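Local structure of RNA 2'-o-ribose methyltransferase (Thermus thermophilus, 1IPA) at residues A[34-38]-A[60-64]; A[48-54]-A[74-80]; A[190-196]-A[221-226]; A[201-207]-A[256-260]. The protein probably transfers methyl groups to the 2'-hydroxyl of ribose in RNA, as a member of the SPOUT-class TrmH family whose active site is built round a deep trefoil knot. All blocks are in the same frame, centred on the assembly; numbering follows the deposited sequence.

Contact 1 (A[34-38]-A[60-64]); sequences AREIE and EEQQV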
# COMPACT_ATOMS: atom_id res chain seq x y z
N ALA A 34 -0.56 -1.82 -16.58
CA ALA A 34 0.61 -1.20 -17.19
C ALA A 34 1.35 -0.23 -16.28
O ALA A 34 2.59 -0.17 -16.30
CB ALA A 34 0.21 -0.50 -18.47
N ARG A 35 0.62 0.53 -15.48
CA ARG A 35 1.29 1.47 -14.59
C ARG A 35 1.94 0.74 -13.42
O ARG A 35 3.08 1.03 -13.06
CB ARG A 35 0.34 2.55 -14.07
CG ARG A 35 1.08 3.75 -13.48
CD ARG A 35 1.97 4.37 -14.55
NE ARG A 35 3.23 4.91 -14.04
CZ ARG A 35 3.39 6.14 -13.56
NH1 ARG A 35 2.37 7.00 -13.52
NH2 ARG A 35 4.59 6.52 -13.14
N GLU A 36 1.21 -0.20 -12.82
CA GLU A 36 1.76 -0.98 -11.71
C GLU A 36 3.03 -1.69 -12.18
O GLU A 36 4.05 -1.66 -11.50
CB GLU A 36 0.75 -2.01 -11.21
CG GLU A 36 -0.47 -1.43 -10.52
CD GLU A 36 -1.33 -0.60 -11.45
OE1 GLU A 36 -1.31 -0.85 -12.68
OE2 GLU A 36 -2.04 0.30 -10.96
N ILE A 37 2.97 -2.31 -13.35
CA ILE A 37 4.12 -3.01 -13.90
C ILE A 37 5.30 -2.04 -14.09
O ILE A 37 6.44 -2.37 -13.77
CB ILE A 37 3.78 -3.67 -15.26
CG1 ILE A 37 2.86 -4.87 -15.03
CG2 ILE A 37 5.05 -4.09 -15.97
CD1 ILE A 37 2.25 -5.44 -16.29
N GLU A 38 5.01 -0.84 -14.58
CA GLU A 38 6.07 0.13 -14.80
C GLU A 38 6.74 0.56 -13.50
O GLU A 38 7.96 0.57 -13.40
CB GLU A 38 5.54 1.37 -15.51
CG GLU A 38 6.64 2.31 -15.93
CD GLU A 38 6.11 3.54 -16.60
OE1 GLU A 38 5.31 4.25 -15.95
OE2 GLU A 38 6.48 3.79 -17.77
N GLU A 60 -1.12 3.19 -23.29
CA GLU A 60 -0.25 3.09 -22.14
C GLU A 60 0.32 1.68 -22.02
O GLU A 60 1.53 1.51 -21.84
CB GLU A 60 -1.00 3.47 -20.86
CG GLU A 60 -0.20 3.22 -19.59
CD GLU A 60 -0.79 3.91 -18.38
OE1 GLU A 60 -2.04 4.03 -18.29
OE2 GLU A 60 -0.01 4.33 -17.50
N GLU A 61 -0.54 0.68 -22.12
CA GLU A 61 -0.09 -0.70 -22.04
C GLU A 61 0.89 -1.00 -23.17
O GLU A 61 1.76 -1.86 -23.03
CB GLU A 61 -1.29 -1.65 -22.13
CG GLU A 61 -2.05 -1.76 -20.84
CD GLU A 61 -3.39 -2.43 -21.02
OE1 GLU A 61 -4.02 -2.79 -20.00
OE2 GLU A 61 -3.82 -2.60 -22.17
N GLN A 62 0.75 -0.28 -24.27
CA GLN A 62 1.61 -0.47 -25.43
C GLN A 62 3.02 0.08 -25.19
O GLN A 62 4.01 -0.54 -25.58
CB GLN A 62 0.99 0.20 -26.66
CG GLN A 62 1.53 -0.32 -27.99
CD GLN A 62 1.21 -1.79 -28.23
OE1 GLN A 62 0.04 -2.19 -28.23
NE2 GLN A 62 2.24 -2.60 -28.44
N GLN A 63 3.12 1.25 -24.56
CA GLN A 63 4.43 1.82 -24.29
C GLN A 63 5.15 1.08 -23.17
O GLN A 63 6.38 1.06 -23.13
CB GLN A 63 4.34 3.33 -23.98
CG GLN A 63 3.53 3.73 -22.75
CD GLN A 63 4.36 3.74 -21.46
OE1 GLN A 63 5.56 4.00 -21.48
NE2 GLN A 63 3.70 3.49 -20.34
N VAL A 64 4.39 0.46 -22.27
CA VAL A 64 5.01 -0.30 -21.19
C VAL A 64 5.50 -1.61 -21.80
O VAL A 64 6.59 -2.08 -21.49
CB VAL A 64 4.01 -0.64 -20.06
CG1 VAL A 64 4.71 -1.49 -19.00
CG2 VAL A 64 3.49 0.63 -19.43
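Two helical segments, 34-38 and 60-64, run side by side in nearly the same direction, their axes 9.4 Å apart at closest and inclined by 27°. E60 opens the contact: its extended side chain reaches across so that its CG lies 3.9 Å from A34 CB and its OE2 3.6 Å from R35 CD, a long flexible chain suited to an exposed border. E61 follows, its CG 3.5 Å from A34 CB. Alanine, with just a methyl group, lets the backbones come to 4.9 Å between the CA atoms of A34 and E61; the carboxylate of E61 turns to the backbone N of G95. Q63, on the solvent-facing border, bonds weakly through NE2 to E60 O (3.3 Å), with E38 OE2 merely near at 3.8 Å; E38 OE1 forms a salt bridge with R35 NE at 2.9 Å. V64 fills the buried side: CG2 lies 3.6 Å from A34 CB and CG1 4.0 Å from I37 CG2, compact branched side chains filling the space between the helices. I37 and V64 both touch L96 of strand 96-101, so the pair of helices packs on the mixed sheet, an alpha/beta layering that fits the eL30-like fold of the probable RNA-binding domain.

Contact 2 (A[48-54]-A[74-80]); sequences EQALVWE and LALLEVS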
# COMPACT_ATOMS: atom_id res chain seq x y z
N GLU A 48 9.69 -11.94 -15.22
CA GLU A 48 10.08 -13.16 -15.92
C GLU A 48 9.25 -13.36 -17.18
O GLU A 48 9.75 -13.86 -18.19
CB GLU A 48 9.94 -14.38 -15.01
CG GLU A 48 10.83 -14.29 -13.79
CD GLU A 48 11.03 -15.62 -13.12
OE1 GLU A 48 10.03 -16.35 -12.95
OE2 GLU A 48 12.19 -15.93 -12.76
N GLN A 49 7.99 -12.96 -17.13
CA GLN A 49 7.14 -13.07 -18.30
C GLN A 49 5.97 -12.11 -18.27
O GLN A 49 5.56 -11.65 -17.21
CB GLN A 49 6.64 -14.51 -18.48
CG GLN A 49 5.73 -15.03 -17.41
CD GLN A 49 5.30 -16.45 -17.69
OE1 GLN A 49 6.13 -17.31 -17.98
NE2 GLN A 49 4.00 -16.72 -17.61
N ALA A 50 5.45 -11.79 -19.45
CA ALA A 50 4.33 -10.89 -19.57
C ALA A 50 3.22 -11.50 -20.40
O ALA A 50 3.47 -12.07 -21.45
CB ALA A 50 4.78 -9.58 -20.19
N LEU A 51 1.99 -11.39 -19.91
CA LEU A 51 0.85 -11.90 -20.64
C LEU A 51 0.21 -10.71 -21.33
O LEU A 51 0.22 -9.60 -20.79
CB LEU A 51 -0.15 -12.57 -19.69
CG LEU A 51 0.17 -14.02 -19.31
CD1 LEU A 51 1.53 -14.12 -18.64
CD2 LEU A 51 -0.92 -14.54 -18.40
N VAL A 52 -0.32 -10.93 -22.53
CA VAL A 52 -0.93 -9.87 -23.33
C VAL A 52 -2.28 -10.26 -23.92
O VAL A 52 -2.43 -11.35 -24.46
CB VAL A 52 -0.00 -9.49 -24.48
CG1 VAL A 52 -0.61 -8.36 -25.30
CG2 VAL A 52 1.36 -9.09 -23.93
N TRP A 53 -3.25 -9.36 -23.82
CA TRP A 53 -4.60 -9.57 -24.36
C TRP A 53 -4.50 -9.78 -25.87
O TRP A 53 -3.92 -8.96 -26.60
CB TRP A 53 -5.46 -8.33 -24.06
CG TRP A 53 -6.83 -8.22 -24.72
CD1 TRP A 53 -7.43 -7.07 -25.17
CD2 TRP A 53 -7.79 -9.27 -24.92
NE1 TRP A 53 -8.70 -7.34 -25.63
CE2 TRP A 53 -8.95 -8.68 -25.49
CE3 TRP A 53 -7.79 -10.65 -24.67
CZ2 TRP A 53 -10.09 -9.42 -25.80
CZ3 TRP A 53 -8.93 -11.39 -24.99
CH2 TRP A 53 -10.06 -10.77 -25.55
N GLU A 54 -5.06 -10.89 -26.34
CA GLU A 54 -5.04 -11.22 -27.76
C GLU A 54 -5.80 -10.14 -28.54
O GLU A 54 -5.55 -9.93 -29.73
CB GLU A 54 -5.68 -12.59 -27.99
CG GLU A 54 -7.17 -12.61 -27.74
CD GLU A 54 -7.74 -14.02 -27.72
OE1 GLU A 54 -7.07 -14.94 -28.23
OE2 GLU A 54 -8.87 -14.19 -27.19
N LEU A 74 12.70 -12.67 -21.22
CA LEU A 74 11.29 -12.30 -20.92
C LEU A 74 10.34 -12.97 -21.91
O LEU A 74 10.18 -12.52 -23.04
CB LEU A 74 11.12 -10.78 -21.01
CG LEU A 74 9.75 -10.24 -20.57
CD1 LEU A 74 9.57 -10.48 -19.08
CD2 LEU A 74 9.65 -8.77 -20.88
N ALA A 75 9.71 -14.06 -21.48
CA ALA A 75 8.77 -14.77 -22.33
C ALA A 75 7.41 -14.07 -22.32
O ALA A 75 6.93 -13.64 -21.28
CB ALA A 75 8.62 -16.22 -21.85
N LEU A 76 6.80 -13.97 -23.50
CA LEU A 76 5.50 -13.32 -23.62
C LEU A 76 4.44 -14.36 -23.94
O LEU A 76 4.74 -15.41 -24.52
CB LEU A 76 5.55 -12.26 -24.72
CG LEU A 76 6.74 -11.30 -24.60
CD1 LEU A 76 6.85 -10.44 -25.85
CD2 LEU A 76 6.58 -10.44 -23.36
N LEU A 77 3.20 -14.08 -23.55
CA LEU A 77 2.08 -14.98 -23.80
C LEU A 77 0.88 -14.22 -24.32
O LEU A 77 0.35 -13.34 -23.65
CB LEU A 77 1.66 -15.70 -22.51
CG LEU A 77 2.37 -16.94 -21.96
CD1 LEU A 77 2.34 -18.05 -23.00
CD2 LEU A 77 3.80 -16.60 -21.57
N GLU A 78 0.45 -14.54 -25.54
CA GLU A 78 -0.73 -13.90 -26.10
C GLU A 78 -1.83 -14.68 -25.40
O GLU A 78 -1.92 -15.90 -25.53
CB GLU A 78 -0.77 -14.09 -27.61
CG GLU A 78 -1.81 -13.26 -28.32
CD GLU A 78 -1.55 -13.17 -29.81
OE1 GLU A 78 -1.45 -14.24 -30.47
OE2 GLU A 78 -1.43 -12.03 -30.32
N VAL A 79 -2.66 -13.98 -24.64
CA VAL A 79 -3.70 -14.62 -23.86
C VAL A 79 -5.13 -14.13 -24.11
O VAL A 79 -5.33 -13.04 -24.64
CB VAL A 79 -3.34 -14.47 -22.36
CG1 VAL A 79 -4.55 -14.64 -21.49
CG2 VAL A 79 -2.26 -15.47 -22.00
N SER A 80 -6.11 -14.94 -23.72
CA SER A 80 -7.52 -14.60 -23.89
C SER A 80 -8.04 -13.84 -22.67
O SER A 80 -7.41 -13.82 -21.61
CB SER A 80 -8.35 -15.86 -24.10
OG SER A 80 -8.60 -16.54 -22.87
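Six backbone hydrogen bonds join strands 48-53 and 75-79 and extend to E54. The shortest run from V79 N to V52 O (2.6 Å) and from V52 N to L77 O (2.7 Å); E54 N to V79 O follows at 2.8 Å, L77 N to A50 O at 2.9 Å, A50 N to A75 O at 3.0 Å and A75 N to E48 O at 3.3 Å. Alternate residues of 48-54 thus bond to both sides of their partners, the pattern of parallel strands. Helix 59-66 lies between the two in sequence, making a beta-alpha-beta crossover within the mixed sheet of the eL30-like domain; strand 96-101 bonds to the other edge of 48-53. Q49, L51, A75 and L77 share one face, where L51 CG meets L77 CB and V79 CG2, both at 3.9 Å: branched aliphatic chains suit a face covered by helix 81-87. On the other face, small A50 leaves room for L76, CB to CD2 3.7 Å, and V52 and L76 both touch Y65. At the end of the strand, the W53 ring brings its edge to V79 O, with CE3 3.4 Å away, while the hydroxyl of S80, at the N-cap of helix 81-87, bonds to T4 O.

Contact 3 (A[190-196]-A[221-226]); sequences LVATTPH and LRAAWL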
# COMPACT_ATOMS: atom_id res chain seq x y z
N LEU A 190 4.37 12.02 18.81
CA LEU A 190 3.25 11.25 18.30
C LEU A 190 1.91 11.97 18.49
O LEU A 190 1.62 12.47 19.58
CB LEU A 190 3.21 9.89 19.00
CG LEU A 190 1.98 9.00 18.81
CD1 LEU A 190 1.86 8.52 17.37
CD2 LEU A 190 2.09 7.80 19.76
N VAL A 191 1.12 12.02 17.43
CA VAL A 191 -0.21 12.64 17.44
C VAL A 191 -1.20 11.51 17.19
O VAL A 191 -1.16 10.85 16.15
CB VAL A 191 -0.35 13.70 16.30
CG1 VAL A 191 -1.78 14.23 16.23
CG2 VAL A 191 0.64 14.83 16.52
N ALA A 192 -2.08 11.25 18.15
CA ALA A 192 -3.05 10.18 18.00
C ALA A 192 -4.42 10.72 17.60
O ALA A 192 -4.87 11.74 18.12
CB ALA A 192 -3.17 9.39 19.30
N THR A 193 -5.07 10.04 16.66
CA THR A 193 -6.38 10.43 16.17
C THR A 193 -7.47 9.66 16.93
O THR A 193 -7.40 8.44 17.06
CB THR A 193 -6.51 10.13 14.65
OG1 THR A 193 -5.43 10.75 13.94
CG2 THR A 193 -7.83 10.66 14.11
N THR A 194 -8.45 10.39 17.46
CA THR A 194 -9.56 9.79 18.18
C THR A 194 -10.79 10.68 18.03
O THR A 194 -10.67 11.91 17.98
CB THR A 194 -9.27 9.66 19.70
OG1 THR A 194 -8.79 10.91 20.21
CG2 THR A 194 -8.24 8.59 19.95
N PRO A 195 -11.98 10.07 17.95
CA PRO A 195 -13.21 10.86 17.80
C PRO A 195 -13.57 11.64 19.07
O PRO A 195 -14.33 12.60 19.01
CB PRO A 195 -14.25 9.80 17.44
CG PRO A 195 -13.76 8.60 18.20
CD PRO A 195 -12.28 8.63 17.90
N HIS A 196 -13.02 11.25 20.21
CA HIS A 196 -13.34 11.97 21.44
C HIS A 196 -12.30 12.98 21.90
O HIS A 196 -12.38 13.48 23.02
CB HIS A 196 -13.67 10.99 22.57
CG HIS A 196 -12.65 9.92 22.78
ND1 HIS A 196 -11.42 10.17 23.34
CD2 HIS A 196 -12.70 8.59 22.55
CE1 HIS A 196 -10.75 9.03 23.44
NE2 HIS A 196 -11.50 8.06 22.97
N LEU A 221 -8.41 4.17 18.95
CA LEU A 221 -7.09 3.69 19.32
C LEU A 221 -7.12 3.27 20.78
O LEU A 221 -7.75 3.95 21.60
CB LEU A 221 -6.04 4.79 19.11
CG LEU A 221 -5.70 5.19 17.67
CD1 LEU A 221 -4.87 6.46 17.67
CD2 LEU A 221 -4.95 4.07 16.99
N ARG A 222 -6.46 2.17 21.11
CA ARG A 222 -6.41 1.68 22.48
C ARG A 222 -5.77 2.73 23.38
O ARG A 222 -5.13 3.66 22.90
CB ARG A 222 -5.59 0.39 22.57
CG ARG A 222 -6.05 -0.70 21.63
CD ARG A 222 -5.22 -1.96 21.79
NE ARG A 222 -5.50 -2.92 20.72
CZ ARG A 222 -6.70 -3.43 20.47
NH1 ARG A 222 -7.75 -3.07 21.20
NH2 ARG A 222 -6.86 -4.29 19.47
N ALA A 223 -5.96 2.57 24.69
CA ALA A 223 -5.41 3.52 25.65
C ALA A 223 -3.89 3.64 25.49
O ALA A 223 -3.34 4.74 25.60
CB ALA A 223 -5.74 3.07 27.08
N ALA A 224 -3.24 2.52 25.20
CA ALA A 224 -1.79 2.50 25.02
C ALA A 224 -1.33 3.61 24.09
O ALA A 224 -0.36 4.31 24.39
CB ALA A 224 -1.36 1.15 24.49
N TRP A 225 -2.02 3.77 22.96
CA TRP A 225 -1.66 4.81 21.99
C TRP A 225 -1.98 6.22 22.46
O TRP A 225 -1.24 7.15 22.17
CB TRP A 225 -2.34 4.56 20.65
CG TRP A 225 -1.83 3.33 19.97
CD1 TRP A 225 -2.34 2.07 20.06
CD2 TRP A 225 -0.65 3.23 19.17
NE1 TRP A 225 -1.54 1.19 19.38
CE2 TRP A 225 -0.49 1.87 18.83
CE3 TRP A 225 0.31 4.16 18.73
CZ2 TRP A 225 0.57 1.41 18.05
CZ3 TRP A 225 1.37 3.71 17.96
CH2 TRP A 225 1.49 2.34 17.63
N LEU A 226 -3.08 6.36 23.20
CA LEU A 226 -3.49 7.67 23.69
C LEU A 226 -2.61 8.21 24.82
O LEU A 226 -2.42 9.42 24.94
CB LEU A 226 -4.95 7.63 24.13
CG LEU A 226 -5.91 7.24 23.00
CD1 LEU A 226 -7.35 7.42 23.44
CD2 LEU A 226 -5.62 8.11 21.79
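Apolar packing carries most of this contact between strand 190-193 with its following loop and the start of helix 223-228. Side chains alternate along the strand and into the first loop residue, so L190, A192 and T194 point at 221-226 while V191 and T193 point away. A192 is the central meeting place: its CB lies 3.7 Å from L226 CD2 and 3.8 Å from L221 CD1, a small methyl that admits two leucines at once. L226 also comes within 3.2 Å of T194 CG2 through its CD2, a tight approach in which the threonine offers its methyl.

Strand 190-193 belongs to the parallel six-stranded sheet of the knotted SPOUT methyltransferase domain, and the helix covers one of its faces before the chain returns as strand 231-233, hydrogen-bonded beside A192. This is the alpha/beta layering of a Rossmann-like sheet.

Aromatic contacts lie at the two ends. L190 CD2 meets the edge of the W225 ring, 4.2 Å from CE3; the broad indole also touches V120 and V122 of the central strand 117-122, and its NE1 bonds to E176. At the exposed end the H196 ring turns its edge to L226, CE1 to CD1 3.8 Å.

Some polar groups are paired outside the contact: T193 OG1 bonds to A213 O in the neighbouring strand. Within 221-226, W225 N bonds weakly to R222 O, 3.1 Å away, as the helix begins.

Contact 4 (A[201-207]-A[256-260]); sequences YWEANLR and EALRQ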
# COMPACT_ATOMS: atom_id res chain seq x y z
N TYR A 201 -7.89 18.33 14.42
CA TYR A 201 -6.60 18.00 13.83
C TYR A 201 -5.84 19.19 13.26
O TYR A 201 -4.61 19.18 13.22
CB TYR A 201 -6.76 16.87 12.79
CG TYR A 201 -7.35 17.27 11.45
CD1 TYR A 201 -6.52 17.42 10.33
CD2 TYR A 201 -8.72 17.46 11.28
CE1 TYR A 201 -7.05 17.73 9.08
CE2 TYR A 201 -9.26 17.78 10.03
CZ TYR A 201 -8.41 17.91 8.94
OH TYR A 201 -8.91 18.21 7.70
N TRP A 202 -6.56 20.23 12.83
CA TRP A 202 -5.92 21.42 12.27
C TRP A 202 -5.11 22.19 13.30
O TRP A 202 -4.25 22.98 12.94
CB TRP A 202 -6.95 22.41 11.72
CG TRP A 202 -7.73 21.91 10.58
CD1 TRP A 202 -7.26 21.60 9.34
CD2 TRP A 202 -9.14 21.69 10.55
NE1 TRP A 202 -8.30 21.20 8.54
CE2 TRP A 202 -9.46 21.24 9.26
CE3 TRP A 202 -10.16 21.82 11.50
CZ2 TRP A 202 -10.77 20.93 8.88
CZ3 TRP A 202 -11.46 21.51 11.13
CH2 TRP A 202 -11.75 21.07 9.82
N GLU A 203 -5.41 21.97 14.57
CA GLU A 203 -4.74 22.69 15.65
C GLU A 203 -3.44 22.05 16.12
O GLU A 203 -2.65 22.69 16.83
CB GLU A 203 -5.69 22.84 16.83
CG GLU A 203 -7.01 23.46 16.44
CD GLU A 203 -7.92 23.68 17.61
OE1 GLU A 203 -7.57 24.51 18.47
OE2 GLU A 203 -8.98 23.01 17.68
N ALA A 204 -3.22 20.80 15.75
CA ALA A 204 -2.00 20.12 16.14
C ALA A 204 -0.85 20.71 15.33
O ALA A 204 -1.07 21.27 14.26
CB ALA A 204 -2.11 18.64 15.87
N ASN A 205 0.36 20.58 15.85
CA ASN A 205 1.57 21.08 15.21
C ASN A 205 2.23 19.90 14.50
O ASN A 205 2.89 19.07 15.14
CB ASN A 205 2.53 21.64 16.27
CG ASN A 205 3.90 21.98 15.71
OD1 ASN A 205 4.79 22.39 16.45
ND2 ASN A 205 4.08 21.83 14.41
N LEU A 206 2.07 19.83 13.19
CA LEU A 206 2.63 18.72 12.43
C LEU A 206 4.01 19.02 11.82
O LEU A 206 4.29 18.64 10.68
CB LEU A 206 1.63 18.30 11.34
CG LEU A 206 0.22 18.04 11.90
CD1 LEU A 206 -0.71 17.61 10.79
CD2 LEU A 206 0.28 16.98 12.98
N ARG A 207 4.86 19.67 12.61
CA ARG A 207 6.22 20.01 12.18
C ARG A 207 6.96 18.75 11.73
O ARG A 207 6.99 17.75 12.44
CB ARG A 207 6.98 20.68 13.33
CG ARG A 207 8.49 20.47 13.28
CD ARG A 207 9.25 21.53 14.08
NE ARG A 207 9.20 22.84 13.42
CZ ARG A 207 9.67 23.09 12.20
NH1 ARG A 207 10.22 22.12 11.49
NH2 ARG A 207 9.57 24.31 11.68
N GLU A 256 -2.68 17.86 5.78
CA GLU A 256 -2.66 19.00 6.70
C GLU A 256 -1.22 19.19 7.17
O GLU A 256 -0.80 20.31 7.49
CB GLU A 256 -3.56 18.74 7.91
CG GLU A 256 -3.28 19.66 9.12
CD GLU A 256 -3.49 21.16 8.83
OE1 GLU A 256 -3.10 21.99 9.69
OE2 GLU A 256 -4.03 21.51 7.76
N ALA A 257 -0.46 18.10 7.24
CA ALA A 257 0.94 18.17 7.65
C ALA A 257 1.69 18.86 6.52
O ALA A 257 2.53 19.71 6.75
CB ALA A 257 1.49 16.79 7.88
N LEU A 258 1.36 18.48 5.29
CA LEU A 258 1.97 19.06 4.10
C LEU A 258 1.60 20.53 3.99
O LEU A 258 2.39 21.34 3.50
CB LEU A 258 1.50 18.30 2.85
CG LEU A 258 1.95 18.86 1.50
CD1 LEU A 258 3.45 18.66 1.33
CD2 LEU A 258 1.18 18.18 0.36
N ARG A 259 0.40 20.89 4.43
CA ARG A 259 -0.04 22.28 4.35
C ARG A 259 0.75 23.15 5.33
O ARG A 259 1.09 24.29 5.02
CB ARG A 259 -1.54 22.40 4.65
CG ARG A 259 -2.10 23.82 4.47
CD ARG A 259 -3.49 23.97 5.06
NE ARG A 259 -3.44 23.92 6.52
CZ ARG A 259 -3.06 24.93 7.29
NH1 ARG A 259 -2.71 26.08 6.74
NH2 ARG A 259 -3.02 24.79 8.60
N GLN A 260 1.03 22.61 6.52
CA GLN A 260 1.78 23.34 7.54
C GLN A 260 3.23 23.51 7.15
O GLN A 260 3.85 24.52 7.46
CB GLN A 260 1.69 22.62 8.89
CG GLN A 260 0.41 22.92 9.67
CD GLN A 260 0.25 22.08 10.92
OE1 GLN A 260 1.19 21.90 11.69
NE2 GLN A 260 -0.96 21.58 11.14
O HOH W 1 -6.31 20.73 6.44
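The loop 201-207, whose first three residues have helical backbone angles, passes over the C-terminal helix 246-261 of the SPOUT methyltransferase domain; CA atoms come closest at L206 and A257, 5.1 Å apart. A204 O and L206 N lie in irregular loop backbone, and Q260 pairs with both: its NE2 donates to A204 O at 3.1 Å, and its OE1 accepts from L206 N at 2.7 Å. A side-chain amide, with donor and acceptor together, suits this role. L206 points into the helix, its CD1 3.6 Å from A257 CA and 3.7 Å from E256 CG, alanine leaving room for it. Y201 sets its ring edge against the aliphatic part of E256, CE1 to CB 3.8 Å. The E256 carboxylate is held by R259, in a salt bridge from NE to OE2 at 2.8 Å, and by Q260. A water accepts weakly from W202 NE1 at 2.9 Å and donates to E256 OE2 at 2.7 Å.

Overall arrangement
Contacts 1 and 2 lie in the eL30-like domain, their centres 13 Å apart; they interlock along the chain, since strand 47-53 connects helix 34-42 to helix 59-66, and contact 2 forms part of the mixed sheet on which the helices of contact 1 pack. Contacts 3 and 4 belong to the methyltransferase domain, whose deep trefoil knot probably shapes the active site. Their centres are 17 Å apart, and they touch where V191 CG2 meets L206 CD2 at 4.2 Å, so that strand 190-193 has helix 223-228 on one face and the loop 201-207 on the other. Contacts 2 and 3, with centres 48 Å apart, reflect the two-domain layout.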